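PDB 3ZTP: nucleoside diphosphate kinase from Aquifex aeolicus, which probably transfers the ATP gamma phosphate to nucleoside diphosphates through a phosphohistidine intermediate, supplying the cell with nucleoside triphosphates other than ATP. Local coordinates for residues L7-P12 with A118-D123; D25-E30 with E88-T93. One frame throughout, in Å; residues are numbered along the deposited sequence.

Contact 1: L7-P12 with A118-D123. With SO4 (sulfate ion), chain D.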
loop_
_atom_site.group_PDB
_atom_site.type_symbol
_atom_site.label_atom_id
_atom_site.label_comp_id
_atom_site.label_asym_id
_atom_site.label_seq_id
_atom_site.Cartn_x
_atom_site.Cartn_y
_atom_site.Cartn_z
ATOM N N LEU A 7 15.166 -7.680 -7.614
ATOM C CA LEU A 7 13.972 -8.141 -6.907
ATOM C C LEU A 7 14.096 -9.624 -6.629
ATOM O O LEU A 7 14.403 -10.393 -7.548
ATOM C CB LEU A 7 12.730 -7.896 -7.756
ATOM C CG LEU A 7 11.433 -8.243 -7.005
ATOM C CD1 LEU A 7 11.000 -7.129 -6.075
ATOM C CD2 LEU A 7 10.305 -8.655 -7.933
ATOM N N ILE A 8 13.810 -10.035 -5.392
ATOM C CA ILE A 8 13.569 -11.445 -5.107
ATOM C C ILE A 8 12.122 -11.653 -4.708
ATOM O O ILE A 8 11.475 -10.772 -4.123
ATOM C CB ILE A 8 14.507 -12.041 -4.032
ATOM C CG1 ILE A 8 14.394 -11.289 -2.695
ATOM C CG2 ILE A 8 15.931 -12.060 -4.542
ATOM C CD1 ILE A 8 14.989 -12.035 -1.503
ATOM N N ILE A 9 11.600 -12.834 -5.041
ATOM C CA ILE A 9 10.295 -13.272 -4.512
ATOM C C ILE A 9 10.481 -14.654 -3.916
ATOM O O ILE A 9 10.926 -15.571 -4.612
ATOM C CB ILE A 9 9.187 -13.328 -5.572
ATOM C CG1 ILE A 9 9.090 -11.985 -6.285
ATOM C CG2 ILE A 9 7.883 -13.678 -4.890
ATOM C CD1 ILE A 9 8.082 -11.993 -7.448
ATOM N N VAL A 10 10.119 -14.795 -2.643
ATOM C CA VAL A 10 10.103 -16.103 -1.979
ATOM C C VAL A 10 8.787 -16.755 -2.348
ATOM O O VAL A 10 7.711 -16.194 -2.074
ATOM C CB VAL A 10 10.284 -15.958 -0.470
ATOM C CG1 VAL A 10 10.203 -17.311 0.238
ATOM C CG2 VAL A 10 11.609 -15.258 -0.175
ATOM N N LYS A 11 8.869 -17.891 -3.022
ATOM C CA LYS A 11 7.724 -18.520 -3.660
ATOM C C LYS A 11 6.932 -19.355 -2.655
ATOM O O LYS A 11 7.387 -19.632 -1.538
ATOM C CB LYS A 11 8.189 -19.375 -4.839
ATOM C CG LYS A 11 8.954 -18.626 -5.895
ATOM C CD LYS A 11 9.317 -19.509 -7.087
ATOM C CE LYS A 11 9.894 -18.743 -8.254
ATOM N NZ LYS A 11 10.340 -19.614 -9.352
ATOM N N PRO A 12 5.719 -19.769 -3.033
ATOM C CA PRO A 12 4.881 -20.428 -2.032
ATOM C C PRO A 12 5.452 -21.737 -1.481
ATOM O O PRO A 12 5.105 -22.121 -0.352
ATOM C CB PRO A 12 3.545 -20.638 -2.767
ATOM C CG PRO A 12 3.512 -19.554 -3.758
ATOM C CD PRO A 12 4.945 -19.437 -4.245
ATOM N N ALA A 118 11.788 -22.444 -4.844
ATOM C CA ALA A 118 11.948 -21.583 -3.661
ATOM C C ALA A 118 11.906 -20.092 -3.888
ATOM O O ALA A 118 11.383 -19.374 -3.043
ATOM C CB ALA A 118 13.217 -21.950 -2.864
ATOM N N ILE A 119 12.515 -19.607 -4.959
ATOM C CA ILE A 119 12.800 -18.186 -5.071
ATOM C C ILE A 119 12.943 -17.782 -6.527
ATOM O O ILE A 119 13.420 -18.543 -7.365
ATOM C CB ILE A 119 14.080 -17.821 -4.249
ATOM C CG1 ILE A 119 14.313 -16.313 -4.150
ATOM C CG2 ILE A 119 15.326 -18.559 -4.799
ATOM C CD1 ILE A 119 15.310 -15.949 -3.059
ATOM N N HIS A 120 12.482 -16.566 -6.804
ATOM C CA HIS A 120 12.671 -15.845 -8.048
ATOM C C HIS A 120 13.689 -14.729 -7.805
ATOM O O HIS A 120 13.621 -14.063 -6.768
ATOM C CB HIS A 120 11.359 -15.162 -8.459
ATOM C CG HIS A 120 11.533 -14.167 -9.558
ATOM N ND1 HIS A 120 11.471 -14.522 -10.883
ATOM C CD2 HIS A 120 11.811 -12.847 -9.530
ATOM C CE1 HIS A 120 11.688 -13.453 -11.630
ATOM N NE2 HIS A 120 11.896 -12.427 -10.832
ATOM N N ALA A 121 14.577 -14.477 -8.758
ATOM C CA ALA A 121 15.361 -13.241 -8.765
ATOM C C ALA A 121 15.408 -12.664 -10.159
ATOM O O ALA A 121 15.425 -13.403 -11.148
ATOM C CB ALA A 121 16.780 -13.473 -8.259
ATOM N N SER A 122 15.445 -11.346 -10.243
ATOM C CA SER A 122 15.567 -10.679 -11.542
ATOM C C SER A 122 16.810 -11.155 -12.301
ATOM O O SER A 122 17.858 -11.406 -11.721
ATOM C CB SER A 122 15.678 -9.166 -11.340
ATOM O OG SER A 122 14.640 -8.668 -10.526
ATOM N N ASP A 123 16.671 -11.200 -13.614
ATOM C CA ASP A 123 17.676 -11.765 -14.515
ATOM C C ASP A 123 18.712 -10.746 -14.951
ATOM O O ASP A 123 19.848 -11.095 -15.223
ATOM C CB ASP A 123 16.977 -12.316 -15.764
ATOM C CG ASP A 123 17.954 -12.861 -16.802
ATOM O OD1 ASP A 123 18.599 -13.892 -16.525
ATOM O OD2 ASP A 123 18.044 -12.276 -17.909
HETATM S S SO4 D . 11.007 -17.570 -11.760
HETATM O O1 SO4 D . 12.158 -18.051 -11.004
HETATM O O2 SO4 D . 11.447 -16.536 -12.695
HETATM O O3 SO4 D . 10.404 -18.621 -12.575
HETATM O O4 SO4 D . 9.994 -17.084 -10.864
#
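Lys11 CE lies 3.9 Å from His120 CB, on the side of the sheet to which Ile9 and His120 point, and both side chains close on a sulfate ion, probably from the crystallisation liquor. His120 CG stands anti to its backbone N (chi1 168°), and the ring presents its edge to the sulfate: ND1 donates to O2 at 2.7 Å, with the sulfur near the ring plane. NE2 is bonded to Glu131 OE1, so in this crystal both ring nitrogens have a partner, which would restrain rotation of the ring. His120 is the predicted site of the phosphohistidine intermediate, and the sulfate lies where a phosphate group would probably sit. Lys11, a predicted ATP-binding residue, runs extended beyond CG over the backbone of Ile119, its CE 3.6 Å from Ile119 C. Its NZ is held chiefly by Asn117 OD1 and adds two weak bonds, to sulfate O1 and O4.

Beneath these groups, strands 7-10 and 119-121 run antiparallel in the four-stranded sheet of the NDP kinase fold, the latter outermost. Ile9 and His120 form a hydrogen-bonded pair: His120 N reaches Ile9 O at 2.9 Å, and Ile9 N returns to His120 O. Lys11 N bonds to Ala118 O at one end. Ile119 points to the other face with Ile8 and Val10; its CG1, anti to the backbone N, lies 3.5 Å from Ile9 O, and its CD1 is 4.1 Å from Ile8 CB. At the far end Ser122 OG, also bonded to Glu131, accepts a hydrogen bond from Leu7 N (3.1 Å).

Contact 2: D25-E30 with E88-T93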
loop_
_atom_site.group_PDB
_atom_site.type_symbol
_atom_site.label_atom_id
_atom_site.label_comp_id
_atom_site.label_asym_id
_atom_site.label_seq_id
_atom_site.Cartn_x
_atom_site.Cartn_y
_atom_site.Cartn_z
ATOM N N ASP A 25 17.753 -13.844 5.988
ATOM C CA ASP A 25 18.993 -13.807 6.750
ATOM C C ASP A 25 20.188 -13.977 5.816
ATOM O O ASP A 25 21.194 -13.269 5.917
ATOM C CB ASP A 25 19.003 -14.898 7.833
ATOM C CG ASP A 25 20.229 -14.836 8.700
ATOM O OD1 ASP A 25 20.599 -13.766 9.169
ATOM O OD2 ASP A 25 20.865 -15.895 8.892
ATOM N N ARG A 26 20.099 -14.934 4.894
ATOM C CA ARG A 26 21.206 -15.170 4.006
ATOM C C ARG A 26 21.568 -13.913 3.205
ATOM O O ARG A 26 22.729 -13.540 3.077
ATOM C CB ARG A 26 20.886 -16.309 3.044
ATOM C CG ARG A 26 21.953 -16.546 1.971
ATOM C CD ARG A 26 23.341 -16.909 2.588
ATOM N NE ARG A 26 24.206 -17.422 1.533
ATOM C CZ ARG A 26 24.077 -18.634 1.007
ATOM N NH1 ARG A 26 23.225 -19.498 1.536
ATOM N NH2 ARG A 26 24.841 -18.985 0.006
ATOM N N PHE A 27 20.565 -13.246 2.637
ATOM C CA PHE A 27 20.874 -12.068 1.834
ATOM C C PHE A 27 21.425 -10.925 2.672
ATOM O O PHE A 27 22.275 -10.196 2.229
ATOM C CB PHE A 27 19.659 -11.633 1.003
ATOM C CG PHE A 27 19.365 -12.591 -0.119
ATOM C CD1 PHE A 27 20.244 -12.701 -1.165
ATOM C CD2 PHE A 27 18.264 -13.403 -0.086
ATOM C CE1 PHE A 27 20.021 -13.604 -2.196
ATOM C CE2 PHE A 27 18.026 -14.282 -1.107
ATOM C CZ PHE A 27 18.902 -14.383 -2.161
ATOM N N ILE A 28 20.933 -10.785 3.898
ATOM C CA ILE A 28 21.487 -9.796 4.828
ATOM C C ILE A 28 22.964 -10.113 5.100
ATOM O O ILE A 28 23.833 -9.222 5.027
ATOM C CB ILE A 28 20.662 -9.757 6.127
ATOM C CG1 ILE A 28 19.267 -9.189 5.831
ATOM C CG2 ILE A 28 21.381 -8.925 7.184
ATOM C CD1 ILE A 28 18.255 -9.506 6.928
ATOM N N GLN A 29 23.261 -11.381 5.396
ATOM C CA GLN A 29 24.638 -11.749 5.718
ATOM C C GLN A 29 25.581 -11.671 4.532
ATOM O O GLN A 29 26.794 -11.471 4.692
ATOM C CB GLN A 29 24.697 -13.131 6.352
ATOM C CG GLN A 29 23.884 -13.253 7.660
ATOM C CD GLN A 29 24.001 -12.042 8.561
ATOM O OE1 GLN A 29 25.057 -11.446 8.738
ATOM N NE2 GLN A 29 22.871 -11.658 9.131
ATOM N N GLU A 30 25.040 -11.791 3.323
ATOM C CA GLU A 30 25.833 -11.609 2.113
ATOM C C GLU A 30 26.076 -10.128 1.795
ATOM O O GLU A 30 26.784 -9.805 0.836
ATOM C CB GLU A 30 25.141 -12.297 0.941
ATOM C CG GLU A 30 25.108 -13.830 1.078
ATOM C CD GLU A 30 26.357 -14.523 0.602
ATOM O OE1 GLU A 30 27.329 -13.850 0.193
ATOM O OE2 GLU A 30 26.376 -15.776 0.634
ATOM N N GLU A 88 23.926 -15.911 -8.120
ATOM C CA GLU A 88 24.926 -16.890 -7.658
ATOM C C GLU A 88 24.527 -17.490 -6.308
ATOM O O GLU A 88 24.757 -18.663 -6.020
ATOM C CB GLU A 88 26.287 -16.202 -7.527
ATOM C CG GLU A 88 26.962 -15.911 -8.856
ATOM C CD GLU A 88 28.232 -15.087 -8.721
ATOM O OE1 GLU A 88 28.540 -14.611 -7.605
ATOM O OE2 GLU A 88 28.917 -14.912 -9.746
ATOM N N ILE A 89 23.947 -16.666 -5.453
ATOM C CA ILE A 89 23.494 -17.122 -4.157
ATOM C C ILE A 89 22.292 -18.057 -4.274
ATOM O O ILE A 89 22.176 -19.016 -3.502
ATOM C CB ILE A 89 23.172 -15.913 -3.270
ATOM C CG1 ILE A 89 24.455 -15.172 -2.887
ATOM C CG2 ILE A 89 22.399 -16.316 -1.997
ATOM C CD1 ILE A 89 24.233 -13.723 -2.475
ATOM N N ILE A 90 21.388 -17.799 -5.221
ATOM C CA ILE A 90 20.203 -18.653 -5.295
ATOM C C ILE A 90 20.493 -19.963 -5.997
ATOM O O ILE A 90 19.856 -20.973 -5.656
ATOM C CB ILE A 90 18.965 -17.945 -5.886
ATOM C CG1 ILE A 90 19.131 -17.713 -7.383
ATOM C CG2 ILE A 90 18.698 -16.640 -5.136
ATOM C CD1 ILE A 90 17.976 -16.984 -8.010
ATOM N N GLY A 91 21.446 -19.976 -6.936
ATOM C CA GLY A 91 21.820 -21.222 -7.571
ATOM C C GLY A 91 21.011 -21.513 -8.820
ATOM O O GLY A 91 20.079 -20.781 -9.166
ATOM N N PRO A 92 21.359 -22.610 -9.488
ATOM C CA PRO A 92 20.682 -22.995 -10.720
ATOM C C PRO A 92 19.177 -23.171 -10.549
ATOM O O PRO A 92 18.725 -23.591 -9.490
ATOM C CB PRO A 92 21.332 -24.344 -11.044
ATOM C CG PRO A 92 22.618 -24.360 -10.346
ATOM C CD PRO A 92 22.474 -23.496 -9.138
ATOM N N THR A 93 18.426 -22.852 -11.602
ATOM C CA THR A 93 16.975 -22.996 -11.634
ATOM C C THR A 93 16.511 -24.353 -11.140
ATOM O O THR A 93 15.523 -24.477 -10.404
ATOM C CB THR A 93 16.465 -22.857 -13.089
ATOM O OG1 THR A 93 17.019 -21.674 -13.662
ATOM C CG2 THR A 93 14.941 -22.802 -13.134
#
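Ile89 pushes its whole side chain into segment 25-30, between Phe27, Arg26 and Glu30. Its CB already lies 4.1 Å from Phe27 CE1. From there the chain forks. CG2, anti to the backbone N, comes within 3.6 Å of the same CE1, oblique to the phenyl ring, and also sits over one face of the Arg26 guanidinium, offset toward its rim. CG1 of Ile89 takes the other way, beside the backbone N (chi1 -70°), and passes the carboxylate of Glu30, 4.0 Å from Glu30 CD. CD1 ends the branch tip to tip with Glu30, 3.7 Å from Glu30 CG and almost as near its CB and CD.

The contact joins the C-terminal ends of helices 20-29 and 82-90, which lie on the same side of the antiparallel sheet. Helix 82-90 stops here: Gly91 leaves helical geometry with a positive phi of 90°, where a side chain would jam against the preceding carbonyl oxygen. One residue before it, Ile90 sets CG2 in the plane of the Phe27 ring, at its edge, 3.7 Å from CZ.

Arg26 and Glu30 pair within one helix end, and Arg26 has its main further partner outside it: NH1 donates to Asn104 O. Arg26 NE donates at 2.9 Å, almost straight at 176°, to the anti lone pair of Glu30 OE2, in a salt bridge. An alanine in place of Glu30 would probably leave Arg26 NE without its carboxylate mate and open a gap where CG and CD now meet Ile89 CD1 and CG1.

Overall arrangement
From the N terminus the chain lays down strand 3-10, whose end supplies one side of contact 1, then, after the short helix 12-17, enters helix 20-29, which supplies the first half of contact 2. After strands 33-40 and 72-78 it reaches helix 82-90, where contact 2 closes a loop of 57 residues. Contact 1 closes later, at strand 119-121, after 105 residues, so the smaller loop nests within the larger. Contact 1 adds strand 119-121 at the edge of the chain's sheet, beside strand 3-10; contact 2 joins two helices packed on it. Their centres are 11 Å apart, and they meet where Phe27 and Ile90 rest on Ile8, Ile119 and Ala121, the face turned away from His120.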